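Local atomic coordinates of Tb427.07.360- putative uncharacterized metacyclic invariant surface protein from Trypanosoma brucei (PDB entry 5VTL), a protein that is of unknown function but is probably an invariant surface protein of metacyclic trypanosomes, built as an extended bundle of long helices. Residues 26-31 with 88-93; 99-104 with 168-173; 139-144 with 173-178; 146-151 with 162-167. All coordinates share one frame; numbering follows the deposited sequence.

Interaction 1: 26-31 with 88-93; sequences VLKALA and SDVEQY
Val90 pushes its two methyl branches between Lys28 and Ala31. CG1 stands anti to the backbone N (chi1 168°), and this puts it over the backbone of the facing helix. There Val90 CG1 lies 4.0 Å from Lys28 CA. The same methyl meets Lys28 CG at 4.1 Å, where the two side chains cross obliquely. The other branch, Val90 CG2, rests on the methyl of Ala31, with CG2 to CB at 3.9 Å. Ala31 and Val90 are the buried pair of the contact.

The edge beside Lys28 and Glu91 is exposed and polar. The lysine chain bends at chi3 (60°). Its outer part passes Glu91, with Lys28 CE 4.3 Å from Glu91 CG. The ammonium does not reach the carboxylate: Lys28 NZ and Glu91 OE2 stay 5.4 Å apart. A water instead joins the two helices. It accepts from Lys28 NZ at 2.7 Å and donates to Glu91 O at 2.6 Å. No direct hydrogen bond crosses between the segments.

The axes of segments 26-31 and 88-93 run nearly antiparallel (170°), 9.7 Å apart. Helix 157-209 packs against both partners, with Leu177 on Leu27 and Ala180 on Val90. Asp89 also forms a salt bridge to Arg183 of that helix. The long helices 4-58 and 63-102 thus form an antiparallel pair, and helix 157-209 is the third member of an extended helical bundle.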
loop_
_atom_site.group_PDB
_atom_site.type_symbol
_atom_site.label_atom_id
_atom_site.label_comp_id
_atom_site.label_asym_id
_atom_site.label_seq_id
_atom_site.Cartn_x
_atom_site.Cartn_y
_atom_site.Cartn_z
ATOM N N VAL A 26 7.351 -2.131 -3.006
ATOM C CA VAL A 26 7.314 -0.746 -2.580
ATOM C C VAL A 26 6.337 -0.586 -1.415
ATOM O O VAL A 26 6.600 0.160 -0.474
ATOM C CB VAL A 26 6.931 0.181 -3.748
ATOM C CG1 VAL A 26 6.735 1.643 -3.271
ATOM C CG2 VAL A 26 8.006 0.102 -4.832
ATOM N N LEU A 27 5.219 -1.287 -1.483
ATOM C CA LEU A 27 4.204 -1.178 -0.442
ATOM C C LEU A 27 4.683 -1.771 0.864
ATOM O O LEU A 27 4.450 -1.212 1.934
ATOM C CB LEU A 27 2.928 -1.879 -0.882
ATOM C CG LEU A 27 2.167 -1.234 -2.032
ATOM C CD1 LEU A 27 0.857 -1.969 -2.316
ATOM C CD2 LEU A 27 1.869 0.233 -1.745
ATOM N N LYS A 28 5.350 -2.913 0.776
ATOM C CA LYS A 28 5.901 -3.557 1.971
ATOM C C LYS A 28 6.902 -2.624 2.653
ATOM O O LYS A 28 6.920 -2.487 3.888
ATOM C CB LYS A 28 6.587 -4.866 1.603
ATOM C CG LYS A 28 5.654 -6.001 1.201
ATOM C CD LYS A 28 6.450 -7.290 0.959
ATOM C CE LYS A 28 7.198 -7.714 2.212
ATOM N NZ LYS A 28 7.435 -9.188 2.267
ATOM N N ALA A 29 7.736 -1.971 1.856
ATOM C CA ALA A 29 8.723 -1.050 2.409
ATOM C C ALA A 29 8.067 0.172 3.052
ATOM O O ALA A 29 8.548 0.630 4.082
ATOM C CB ALA A 29 9.705 -0.621 1.354
ATOM N N LEU A 30 7.006 0.704 2.439
ATOM C CA LEU A 30 6.265 1.835 2.997
ATOM C C LEU A 30 5.739 1.440 4.365
ATOM O O LEU A 30 5.905 2.162 5.331
ATOM C CB LEU A 30 5.075 2.225 2.104
ATOM C CG LEU A 30 5.350 3.095 0.879
ATOM C CD1 LEU A 30 4.101 3.247 0.007
ATOM C CD2 LEU A 30 5.851 4.457 1.306
ATOM N N ALA A 31 5.104 0.279 4.442
ATOM C CA ALA A 31 4.518 -0.168 5.700
ATOM C C ALA A 31 5.564 -0.405 6.770
ATOM O O ALA A 31 5.343 -0.071 7.918
ATOM C CB ALA A 31 3.685 -1.419 5.487
ATOM N N SER A 88 1.904 -6.830 9.435
ATOM C CA SER A 88 1.741 -8.275 9.283
ATOM C C SER A 88 0.658 -8.599 8.255
ATOM O O SER A 88 0.814 -9.540 7.474
ATOM C CB SER A 88 1.464 -8.963 10.618
ATOM O OG SER A 88 0.251 -8.512 11.162
ATOM N N ASP A 89 -0.437 -7.838 8.251
ATOM C CA ASP A 89 -1.425 -7.950 7.177
ATOM C C ASP A 89 -0.824 -7.674 5.787
ATOM O O ASP A 89 -1.061 -8.431 4.840
ATOM C CB ASP A 89 -2.598 -7.002 7.409
ATOM C CG ASP A 89 -3.417 -7.367 8.648
ATOM O OD1 ASP A 89 -3.202 -8.470 9.210
ATOM O OD2 ASP A 89 -4.280 -6.548 9.039
ATOM N N VAL A 90 -0.066 -6.591 5.661
ATOM C CA VAL A 90 0.585 -6.231 4.397
ATOM C C VAL A 90 1.433 -7.395 3.890
ATOM O O VAL A 90 1.449 -7.726 2.693
ATOM C CB VAL A 90 1.469 -4.967 4.576
ATOM C CG1 VAL A 90 2.385 -4.735 3.384
ATOM C CG2 VAL A 90 0.595 -3.724 4.799
ATOM N N GLU A 91 2.146 -8.018 4.810
ATOM C CA GLU A 91 3.090 -9.049 4.436
ATOM C C GLU A 91 2.352 -10.259 3.860
ATOM O O GLU A 91 2.816 -10.911 2.926
ATOM C CB GLU A 91 3.908 -9.433 5.660
ATOM C CG GLU A 91 5.088 -8.491 5.892
ATOM C CD GLU A 91 5.734 -8.668 7.250
ATOM O OE1 GLU A 91 5.185 -9.447 8.060
ATOM O OE2 GLU A 91 6.784 -8.022 7.508
ATOM N N GLN A 92 1.189 -10.542 4.423
ATOM C CA GLN A 92 0.364 -11.652 3.979
ATOM C C GLN A 92 -0.177 -11.320 2.606
ATOM O O GLN A 92 -0.006 -12.089 1.675
ATOM C CB GLN A 92 -0.749 -11.864 4.991
ATOM C CG GLN A 92 -1.971 -12.620 4.555
ATOM C CD GLN A 92 -3.092 -12.466 5.582
ATOM O OE1 GLN A 92 -2.862 -11.978 6.699
ATOM N NE2 GLN A 92 -4.307 -12.859 5.204
ATOM N N TYR A 93 -0.790 -10.149 2.458
ATOM C CA TYR A 93 -1.364 -9.800 1.168
ATOM C C TYR A 93 -0.313 -9.585 0.092
ATOM O O TYR A 93 -0.571 -9.863 -1.080
ATOM C CB TYR A 93 -2.270 -8.571 1.312
ATOM C CG TYR A 93 -3.416 -8.838 2.249
ATOM C CD1 TYR A 93 -4.261 -9.945 2.069
ATOM C CD2 TYR A 93 -3.644 -8.015 3.327
ATOM C CE1 TYR A 93 -5.317 -10.192 2.948
ATOM C CE2 TYR A 93 -4.697 -8.253 4.212
ATOM C CZ TYR A 93 -5.521 -9.345 4.022
ATOM O OH TYR A 93 -6.555 -9.566 4.913
HETATM O O HOH W 1 5.243 -10.653 1.908
#

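Interaction 2: 99-104 with 168-173; sequences LLAAGK and ADLRAE
Asp169 opens the contact by touching Leu100, mostly through its backbone: Leu100 CD1 lies 4.1 Å from Asp169 C. The carboxylate plays little part.

Leu170 comes next and carries most of the contact. Its CG is anti to the backbone N (chi1 171°), and the two methyls beyond it touch different residues. Leu170 CD1 faces Leu100 CB at 4.3 Å. Leu170 CD2 sits against Ala101, 4.1 Å from Ala101 CB and equally near its CA. The alanine is small, which lets the leucine methyl approach the helix backbone. Lys104 touches the same methyl with the aliphatic part of its chain, CD to Leu170 CD2 at 4.4 Å. Its ammonium goes on to a hydrogen bond with Gly166 O. In return, Leu100 CD1 rests over the backbone of the other helix, 3.9 Å from Leu170 N.

One turn later Glu173 closes the contact. Its CG is anti to the carbonyl carbon (chi1 -74°) and meets Leu100 CD1, with Glu173 CG to Leu100 CD1 at 3.8 Å. The two side chains cross at about a right angle. Glu173 OE1 accepts a hydrogen bond from Asn96.

The segments join the end of helix 63-102 to helix 157-209. Leu17 of helix 4-58 packs on Ala101, Lys104 and Leu170. Helix 141-154 touches Arg171 through Lys145 and Val148.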
loop_
_atom_site.group_PDB
_atom_site.type_symbol
_atom_site.label_atom_id
_atom_site.label_comp_id
_atom_site.label_asym_id
_atom_site.label_seq_id
_atom_site.Cartn_x
_atom_site.Cartn_y
_atom_site.Cartn_z
ATOM N N LEU A 99 1.340 -14.220 -6.386
ATOM C CA LEU A 99 1.115 -15.603 -6.829
ATOM C C LEU A 99 -0.014 -15.642 -7.859
ATOM O O LEU A 99 0.084 -16.312 -8.893
ATOM C CB LEU A 99 0.787 -16.546 -5.644
ATOM C CG LEU A 99 0.739 -18.024 -6.070
ATOM C CD1 LEU A 99 2.136 -18.532 -6.502
ATOM C CD2 LEU A 99 0.168 -18.915 -4.992
ATOM N N LEU A 100 -1.078 -14.907 -7.561
ATOM C CA LEU A 100 -2.243 -14.814 -8.422
ATOM C C LEU A 100 -1.931 -14.097 -9.728
ATOM O O LEU A 100 -2.372 -14.527 -10.797
ATOM C CB LEU A 100 -3.390 -14.107 -7.701
ATOM C CG LEU A 100 -3.871 -14.775 -6.386
ATOM C CD1 LEU A 100 -5.031 -14.029 -5.745
ATOM C CD2 LEU A 100 -4.277 -16.203 -6.647
ATOM N N ALA A 101 -1.156 -13.026 -9.657
ATOM C CA ALA A 101 -0.841 -12.273 -10.866
ATOM C C ALA A 101 0.022 -13.084 -11.812
ATOM O O ALA A 101 -0.241 -13.134 -13.010
ATOM C CB ALA A 101 -0.162 -10.959 -10.513
ATOM N N ALA A 102 1.066 -13.717 -11.275
ATOM C CA ALA A 102 1.991 -14.475 -12.115
ATOM C C ALA A 102 1.260 -15.542 -12.931
ATOM O O ALA A 102 1.669 -15.872 -14.052
ATOM C CB ALA A 102 3.090 -15.113 -11.263
ATOM N N GLY A 103 0.171 -16.069 -12.373
ATOM C CA GLY A 103 -0.576 -17.129 -13.021
ATOM C C GLY A 103 -1.571 -16.652 -14.081
ATOM O O GLY A 103 -2.255 -17.460 -14.701
ATOM N N LYS A 104 -1.643 -15.340 -14.289
ATOM C CA LYS A 104 -2.525 -14.770 -15.284
ATOM C C LYS A 104 -1.776 -14.199 -16.489
ATOM O O LYS A 104 -2.406 -13.853 -17.479
ATOM C CB LYS A 104 -3.344 -13.660 -14.653
ATOM C CG LYS A 104 -4.282 -14.161 -13.600
ATOM C CD LYS A 104 -5.263 -13.104 -13.184
ATOM C CE LYS A 104 -6.201 -13.645 -12.119
ATOM N NZ LYS A 104 -6.903 -14.882 -12.561
ATOM N N ALA A 168 -11.238 -11.245 -10.158
ATOM C CA ALA A 168 -11.889 -10.787 -8.936
ATOM C C ALA A 168 -11.031 -11.071 -7.692
ATOM O O ALA A 168 -10.926 -10.236 -6.801
ATOM C CB ALA A 168 -13.246 -11.434 -8.803
ATOM N N ASP A 169 -10.411 -12.247 -7.656
ATOM C CA ASP A 169 -9.623 -12.673 -6.492
ATOM C C ASP A 169 -8.389 -11.788 -6.346
ATOM O O ASP A 169 -8.138 -11.240 -5.278
ATOM C CB ASP A 169 -9.207 -14.128 -6.646
ATOM C CG ASP A 169 -10.282 -15.109 -6.186
ATOM O OD1 ASP A 169 -11.448 -14.693 -5.993
ATOM O OD2 ASP A 169 -9.960 -16.311 -6.026
ATOM N N LEU A 170 -7.627 -11.646 -7.429
ATOM C CA LEU A 170 -6.447 -10.780 -7.420
ATOM C C LEU A 170 -6.800 -9.366 -6.994
ATOM O O LEU A 170 -6.101 -8.747 -6.166
ATOM C CB LEU A 170 -5.813 -10.732 -8.801
ATOM C CG LEU A 170 -4.710 -9.703 -9.002
ATOM C CD1 LEU A 170 -3.611 -9.837 -7.948
ATOM C CD2 LEU A 170 -4.135 -9.890 -10.406
ATOM N N ARG A 171 -7.877 -8.849 -7.570
ATOM C CA ARG A 171 -8.272 -7.477 -7.289
ATOM C C ARG A 171 -8.710 -7.301 -5.849
ATOM O O ARG A 171 -8.429 -6.269 -5.234
ATOM C CB ARG A 171 -9.335 -7.032 -8.283
ATOM C CG ARG A 171 -8.713 -6.899 -9.676
ATOM C CD ARG A 171 -9.672 -6.335 -10.681
ATOM N NE ARG A 171 -10.230 -5.092 -10.183
ATOM C CZ ARG A 171 -11.444 -4.635 -10.467
ATOM N NH1 ARG A 171 -12.258 -5.325 -11.255
ATOM N NH2 ARG A 171 -11.843 -3.480 -9.946
ATOM N N ALA A 172 -9.333 -8.337 -5.295
ATOM C CA ALA A 172 -9.694 -8.345 -3.883
ATOM C C ALA A 172 -8.441 -8.390 -3.012
ATOM O O ALA A 172 -8.353 -7.667 -2.029
ATOM C CB ALA A 172 -10.611 -9.512 -3.574
ATOM N N GLU A 173 -7.455 -9.201 -3.380
ATOM C CA GLU A 173 -6.229 -9.287 -2.596
ATOM C C GLU A 173 -5.455 -7.978 -2.656
ATOM O O GLU A 173 -4.890 -7.531 -1.653
ATOM C CB GLU A 173 -5.312 -10.399 -3.103
ATOM C CG GLU A 173 -5.747 -11.810 -2.784
ATOM C CD GLU A 173 -5.718 -12.134 -1.307
ATOM O OE1 GLU A 173 -4.652 -12.027 -0.663
ATOM O OE2 GLU A 173 -6.781 -12.513 -0.799
#

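Interaction 3: 139-144 with 173-178; sequences VNSWVL and EYDQLE
Ser141 and Glu178 form the polar, close part of the contact. Ser141 N donates to Glu178 OE2 at 3.0 Å in a nearly straight bond (167°). The donor lies above the carboxylate plane, 49° out of it. Ser141 OG is anti to the carbonyl carbon (chi1 -61°) and sits between two acids, 3.0 Å from Asp175 OD1 and 3.1 Å from Glu178 OE1. The helix start would probably stabilise the negative charge of Glu178. Asn140 is the N-cap: its OD1 accepts from Val143 N at 2.9 Å, nearly along the C=O axis.

Tyr174 makes the more buried part. Ser141 OG lies at the edge of its ring, 3.6 Å from Tyr174 CD1. Asn140 CA is near Tyr174 CE1 but placed obliquely to the ring. Leu144 crosses the tyrosine side chain at about a right angle, with Leu144 CD1 4.2 Å from Tyr174 CB. A tightly held water donates to Val139 O at 2.7 Å and also hydrogen-bonds Tyr174 OH.

The solvent side lies at the exposed Asp175 and Trp142. A second water there accepts from Trp142 N and donates to Glu178 OE1, in a longer bond of 3.2 Å.

The contact ties the start of helix 141-154 to the middle of the bundle. Ile20 and Leu27 of helix 4-58 cover Tyr174. Tyr93 of helix 63-102 packs on Glu173, Gln176 and Leu177 of helix 157-209.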
loop_
_atom_site.group_PDB
_atom_site.type_symbol
_atom_site.label_atom_id
_atom_site.label_comp_id
_atom_site.label_asym_id
_atom_site.label_seq_id
_atom_site.Cartn_x
_atom_site.Cartn_y
_atom_site.Cartn_z
ATOM N N VAL A 139 1.754 0.015 -11.060
ATOM C CA VAL A 139 0.496 -0.711 -10.937
ATOM C C VAL A 139 -0.117 -0.550 -9.533
ATOM O O VAL A 139 0.593 -0.438 -8.538
ATOM C CB VAL A 139 0.703 -2.215 -11.289
ATOM C CG1 VAL A 139 1.613 -2.889 -10.292
ATOM C CG2 VAL A 139 -0.626 -2.955 -11.395
ATOM N N ASN A 140 -1.442 -0.509 -9.477
ATOM C CA ASN A 140 -2.167 -0.444 -8.221
ATOM C C ASN A 140 -3.580 -0.910 -8.516
ATOM O O ASN A 140 -3.858 -1.323 -9.638
ATOM C CB ASN A 140 -2.118 0.969 -7.613
ATOM C CG ASN A 140 -2.622 2.054 -8.557
ATOM O OD1 ASN A 140 -3.437 1.805 -9.453
ATOM N ND2 ASN A 140 -2.149 3.263 -8.352
ATOM N N SER A 141 -4.482 -0.835 -7.547
ATOM C CA SER A 141 -5.822 -1.340 -7.791
ATOM C C SER A 141 -6.505 -0.560 -8.896
ATOM O O SER A 141 -7.290 -1.136 -9.654
ATOM C CB SER A 141 -6.691 -1.302 -6.534
ATOM O OG SER A 141 -6.173 -2.080 -5.489
ATOM N N TRP A 142 -6.209 0.738 -8.999
ATOM C CA TRP A 142 -6.865 1.580 -10.017
ATOM C C TRP A 142 -6.467 1.090 -11.416
ATOM O O TRP A 142 -7.314 0.906 -12.287
ATOM C CB TRP A 142 -6.548 3.081 -9.818
ATOM C CG TRP A 142 -7.186 3.977 -10.859
ATOM C CD1 TRP A 142 -8.437 4.561 -10.806
ATOM C CD2 TRP A 142 -6.610 4.392 -12.110
ATOM N NE1 TRP A 142 -8.654 5.308 -11.937
ATOM C CE2 TRP A 142 -7.555 5.219 -12.752
ATOM C CE3 TRP A 142 -5.387 4.145 -12.748
ATOM C CZ2 TRP A 142 -7.322 5.781 -13.993
ATOM C CZ3 TRP A 142 -5.164 4.708 -13.973
ATOM C CH2 TRP A 142 -6.133 5.520 -14.584
ATOM N N VAL A 143 -5.172 0.844 -11.625
ATOM C CA VAL A 143 -4.697 0.301 -12.893
ATOM C C VAL A 143 -5.330 -1.063 -13.208
ATOM O O VAL A 143 -5.691 -1.330 -14.345
ATOM C CB VAL A 143 -3.152 0.159 -12.891
ATOM C CG1 VAL A 143 -2.645 -0.562 -14.161
ATOM C CG2 VAL A 143 -2.495 1.537 -12.746
ATOM N N LEU A 144 -5.458 -1.936 -12.215
ATOM C CA LEU A 144 -6.081 -3.238 -12.472
ATOM C C LEU A 144 -7.555 -3.083 -12.849
ATOM O O LEU A 144 -8.066 -3.823 -13.680
ATOM C CB LEU A 144 -5.950 -4.178 -11.266
ATOM C CG LEU A 144 -4.534 -4.589 -10.850
ATOM C CD1 LEU A 144 -4.610 -5.417 -9.593
ATOM C CD2 LEU A 144 -3.830 -5.352 -11.929
ATOM N N GLU A 173 -7.455 -9.201 -3.380
ATOM C CA GLU A 173 -6.229 -9.287 -2.596
ATOM C C GLU A 173 -5.455 -7.978 -2.656
ATOM O O GLU A 173 -4.890 -7.531 -1.653
ATOM C CB GLU A 173 -5.312 -10.399 -3.103
ATOM C CG GLU A 173 -5.747 -11.810 -2.784
ATOM C CD GLU A 173 -5.718 -12.134 -1.307
ATOM O OE1 GLU A 173 -4.652 -12.027 -0.663
ATOM O OE2 GLU A 173 -6.781 -12.513 -0.799
ATOM N N TYR A 174 -5.415 -7.358 -3.835
ATOM C CA TYR A 174 -4.672 -6.124 -3.968
ATOM C C TYR A 174 -5.403 -5.034 -3.185
ATOM O O TYR A 174 -4.773 -4.201 -2.529
ATOM C CB TYR A 174 -4.433 -5.737 -5.445
ATOM C CG TYR A 174 -3.069 -5.080 -5.587
ATOM C CD1 TYR A 174 -2.916 -3.714 -5.400
ATOM C CD2 TYR A 174 -1.938 -5.830 -5.850
ATOM C CE1 TYR A 174 -1.685 -3.116 -5.501
ATOM C CE2 TYR A 174 -0.696 -5.246 -5.949
ATOM C CZ TYR A 174 -0.571 -3.888 -5.771
ATOM O OH TYR A 174 0.654 -3.295 -5.835
ATOM N N ASP A 175 -6.725 -5.060 -3.197
ATOM C CA ASP A 175 -7.474 -4.118 -2.382
ATOM C C ASP A 175 -7.122 -4.285 -0.894
ATOM O O ASP A 175 -6.978 -3.305 -0.159
ATOM C CB ASP A 175 -8.980 -4.296 -2.555
ATOM C CG ASP A 175 -9.541 -3.607 -3.787
ATOM O OD1 ASP A 175 -8.901 -2.696 -4.375
ATOM O OD2 ASP A 175 -10.657 -4.001 -4.167
ATOM N N GLN A 176 -7.021 -5.530 -0.437
ATOM C CA GLN A 176 -6.706 -5.798 0.965
ATOM C C GLN A 176 -5.318 -5.296 1.299
ATOM O O GLN A 176 -5.077 -4.749 2.372
ATOM C CB GLN A 176 -6.805 -7.289 1.254
ATOM C CG GLN A 176 -8.202 -7.773 1.288
ATOM C CD GLN A 176 -8.742 -7.806 2.687
ATOM O OE1 GLN A 176 -8.418 -6.946 3.508
ATOM N NE2 GLN A 176 -9.564 -8.807 2.984
ATOM N N LEU A 177 -4.409 -5.474 0.351
ATOM C CA LEU A 177 -3.048 -4.987 0.494
ATOM C C LEU A 177 -3.033 -3.468 0.653
ATOM O O LEU A 177 -2.418 -2.946 1.569
ATOM C CB LEU A 177 -2.207 -5.423 -0.718
ATOM C CG LEU A 177 -0.763 -4.904 -0.788
ATOM C CD1 LEU A 177 0.007 -5.184 0.493
ATOM C CD2 LEU A 177 -0.046 -5.537 -1.994
ATOM N N GLU A 178 -3.732 -2.756 -0.218
ATOM C CA GLU A 178 -3.733 -1.308 -0.158
ATOM C C GLU A 178 -4.358 -0.813 1.148
ATOM O O GLU A 178 -3.907 0.181 1.727
ATOM C CB GLU A 178 -4.474 -0.711 -1.366
ATOM C CG GLU A 178 -3.780 -0.980 -2.707
ATOM C CD GLU A 178 -4.283 -0.113 -3.857
ATOM O OE1 GLU A 178 -5.409 0.461 -3.810
ATOM O OE2 GLU A 178 -3.507 0.008 -4.825
HETATM O O HOH W 2 0.806 -0.517 -5.805
HETATM O O HOH W 3 -5.312 2.212 -6.479
#

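Interaction 4: 146-151 with 162-167; sequences KAVEFG and ILTDGM
Val148 and Thr164 mark the nearest backbone approach where segments 146-151 and 162-167 run antiparallel at 158°, with their axes 9.7 Å apart. Val148 sends its two methyls to different neighbours. Val148 CG1 is anti to the backbone N (chi1 168°) and meets Thr164 OG1 at 3.8 Å. The two side chains cross there at about a right angle. Val148 CG2 turns to Met167, 3.9 Å from Met167 CG and as close to its CB. The CG of Met167 is anti to the carbonyl carbon (chi1 -78°) where it makes this contact. Val148 and Met167 run alongside each other, pointing opposite ways.

Leu163 fills the other end of the contact. Its CD2 lies on the backbone of the facing helix, 3.7 Å from Gly151 CA and 3.8 Å from Val148 O. The bare CA of Gly151 lets Leu163 CD2 lie this close to the helix backbone. The body of the leucine also borders valine, with Leu163 CG 4.4 Å from Val148 CG2.

Phe13 of helix 4-58 packs on both Leu163 and Met167, and Leu12 of the same helix on Ala147. The disulfide between Cys152 and Cys160 spans the nearby turn between the two helices.

No hydrogen bond crosses between the segments. Thr164 OG1 bonds to Cys160 O within its own helix. The contact is therefore held by apolar side-chain packing and shape fit, with the threonine hydroxyl satisfied locally.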
loop_
_atom_site.group_PDB
_atom_site.type_symbol
_atom_site.label_atom_id
_atom_site.label_comp_id
_atom_site.label_asym_id
_atom_site.label_seq_id
_atom_site.Cartn_x
_atom_site.Cartn_y
_atom_site.Cartn_z
ATOM N N LYS A 146 -8.865 -0.393 -14.422
ATOM C CA LYS A 146 -8.878 0.099 -15.800
ATOM C C LYS A 146 -8.571 -1.004 -16.807
ATOM O O LYS A 146 -9.117 -1.028 -17.899
ATOM C CB LYS A 146 -7.867 1.237 -15.959
ATOM C CG LYS A 146 -8.218 2.481 -15.175
ATOM C CD LYS A 146 -9.533 3.101 -15.685
ATOM C CE LYS A 146 -10.475 3.481 -14.582
ATOM N NZ LYS A 146 -11.601 4.300 -15.145
ATOM N N ALA A 147 -7.679 -1.909 -16.435
ATOM C CA ALA A 147 -7.310 -3.025 -17.300
ATOM C C ALA A 147 -8.518 -3.908 -17.626
ATOM O O ALA A 147 -8.774 -4.260 -18.788
ATOM C CB ALA A 147 -6.207 -3.826 -16.650
ATOM N N VAL A 148 -9.281 -4.249 -16.594
ATOM C CA VAL A 148 -10.469 -5.062 -16.788
ATOM C C VAL A 148 -11.465 -4.262 -17.622
ATOM O O VAL A 148 -12.081 -4.780 -18.557
ATOM C CB VAL A 148 -11.059 -5.466 -15.425
ATOM C CG1 VAL A 148 -12.447 -6.071 -15.594
ATOM C CG2 VAL A 148 -10.095 -6.441 -14.703
ATOM N N GLU A 149 -11.615 -2.984 -17.291
ATOM C CA GLU A 149 -12.561 -2.136 -18.026
ATOM C C GLU A 149 -12.240 -2.088 -19.511
ATOM O O GLU A 149 -13.144 -2.168 -20.342
ATOM C CB GLU A 149 -12.612 -0.728 -17.442
ATOM C CG GLU A 149 -13.369 -0.672 -16.143
ATOM C CD GLU A 149 -13.286 0.668 -15.466
ATOM O OE1 GLU A 149 -12.587 1.577 -15.979
ATOM O OE2 GLU A 149 -13.919 0.799 -14.410
ATOM N N PHE A 150 -10.961 -1.972 -19.854
ATOM C CA PHE A 150 -10.586 -1.843 -21.260
ATOM C C PHE A 150 -10.827 -3.155 -21.958
ATOM O O PHE A 150 -11.282 -3.191 -23.108
ATOM C CB PHE A 150 -9.113 -1.435 -21.407
ATOM C CG PHE A 150 -8.839 0.031 -21.202
ATOM C CD1 PHE A 150 -9.594 1.015 -21.840
ATOM C CD2 PHE A 150 -7.810 0.426 -20.377
ATOM C CE1 PHE A 150 -9.306 2.352 -21.663
ATOM C CE2 PHE A 150 -7.519 1.775 -20.200
ATOM C CZ PHE A 150 -8.260 2.733 -20.836
ATOM N N GLY A 151 -10.517 -4.262 -21.271
ATOM C CA GLY A 151 -10.761 -5.559 -21.855
ATOM C C GLY A 151 -12.240 -5.726 -22.172
ATOM O O GLY A 151 -12.621 -6.217 -23.222
ATOM N N ILE A 162 -14.917 -13.758 -18.679
ATOM C CA ILE A 162 -13.793 -14.551 -18.196
ATOM C C ILE A 162 -12.797 -13.639 -17.497
ATOM O O ILE A 162 -12.228 -13.984 -16.466
ATOM C CB ILE A 162 -13.107 -15.287 -19.342
ATOM C CG1 ILE A 162 -14.006 -16.408 -19.860
ATOM C CG2 ILE A 162 -11.777 -15.867 -18.879
ATOM C CD1 ILE A 162 -13.539 -17.008 -21.138
ATOM N N LEU A 163 -12.608 -12.453 -18.056
ATOM C CA LEU A 163 -11.657 -11.510 -17.515
ATOM C C LEU A 163 -12.138 -10.993 -16.164
ATOM O O LEU A 163 -11.370 -10.926 -15.203
ATOM C CB LEU A 163 -11.510 -10.366 -18.493
ATOM C CG LEU A 163 -10.581 -9.246 -18.116
ATOM C CD1 LEU A 163 -9.176 -9.796 -17.992
ATOM C CD2 LEU A 163 -10.693 -8.226 -19.225
ATOM N N THR A 164 -13.424 -10.663 -16.084
ATOM C CA THR A 164 -13.996 -10.100 -14.860
ATOM C C THR A 164 -14.028 -11.145 -13.742
ATOM O O THR A 164 -13.459 -10.926 -12.667
ATOM C CB THR A 164 -15.413 -9.565 -15.118
ATOM O OG1 THR A 164 -15.341 -8.552 -16.125
ATOM C CG2 THR A 164 -16.029 -8.991 -13.848
ATOM N N ASP A 165 -14.670 -12.279 -14.008
ATOM C CA ASP A 165 -14.763 -13.371 -13.032
ATOM C C ASP A 165 -13.359 -13.761 -12.570
ATOM O O ASP A 165 -13.102 -13.945 -11.384
ATOM C CB ASP A 165 -15.428 -14.617 -13.641
ATOM C CG ASP A 165 -16.919 -14.450 -13.928
ATOM O OD1 ASP A 165 -17.540 -13.433 -13.554
ATOM O OD2 ASP A 165 -17.472 -15.386 -14.546
ATOM N N GLY A 166 -12.450 -13.867 -13.528
ATOM C CA GLY A 166 -11.113 -14.361 -13.278
ATOM C C GLY A 166 -10.196 -13.404 -12.530
ATOM O O GLY A 166 -9.264 -13.845 -11.855
ATOM N N MET A 167 -10.437 -12.105 -12.643
ATOM C CA MET A 167 -9.608 -11.117 -11.948
ATOM C C MET A 167 -10.079 -10.749 -10.550
ATOM O O MET A 167 -9.403 -10.005 -9.851
ATOM C CB MET A 167 -9.528 -9.832 -12.777
ATOM C CG MET A 167 -8.553 -9.962 -13.910
ATOM S SD MET A 167 -6.875 -9.999 -13.257
ATOM C CE MET A 167 -6.743 -8.325 -12.616
#

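How the interactions relate
From the N terminus, helix 4-58 turns back into helix 63-102, and interaction 1 closes that first loop. It is complete before the other three begin. Interaction 2 opens at the end of helix 63-102 and closes on helix 157-209, spanning helices 105-116, 123-130 and 141-154. Interaction 3 starts within that span but ends beyond it, so the two cross and share Glu173. Interaction 4 closes the short hairpin between helices 141-154 and 157-209 and is nested inside both. Met167 of interaction 4 touches Lys104 of interaction 2 and Leu144 of interaction 3. Val90 of interaction 1 touches Leu177 of interaction 3. Helix 157-209 serves interactions 2, 3 and 4.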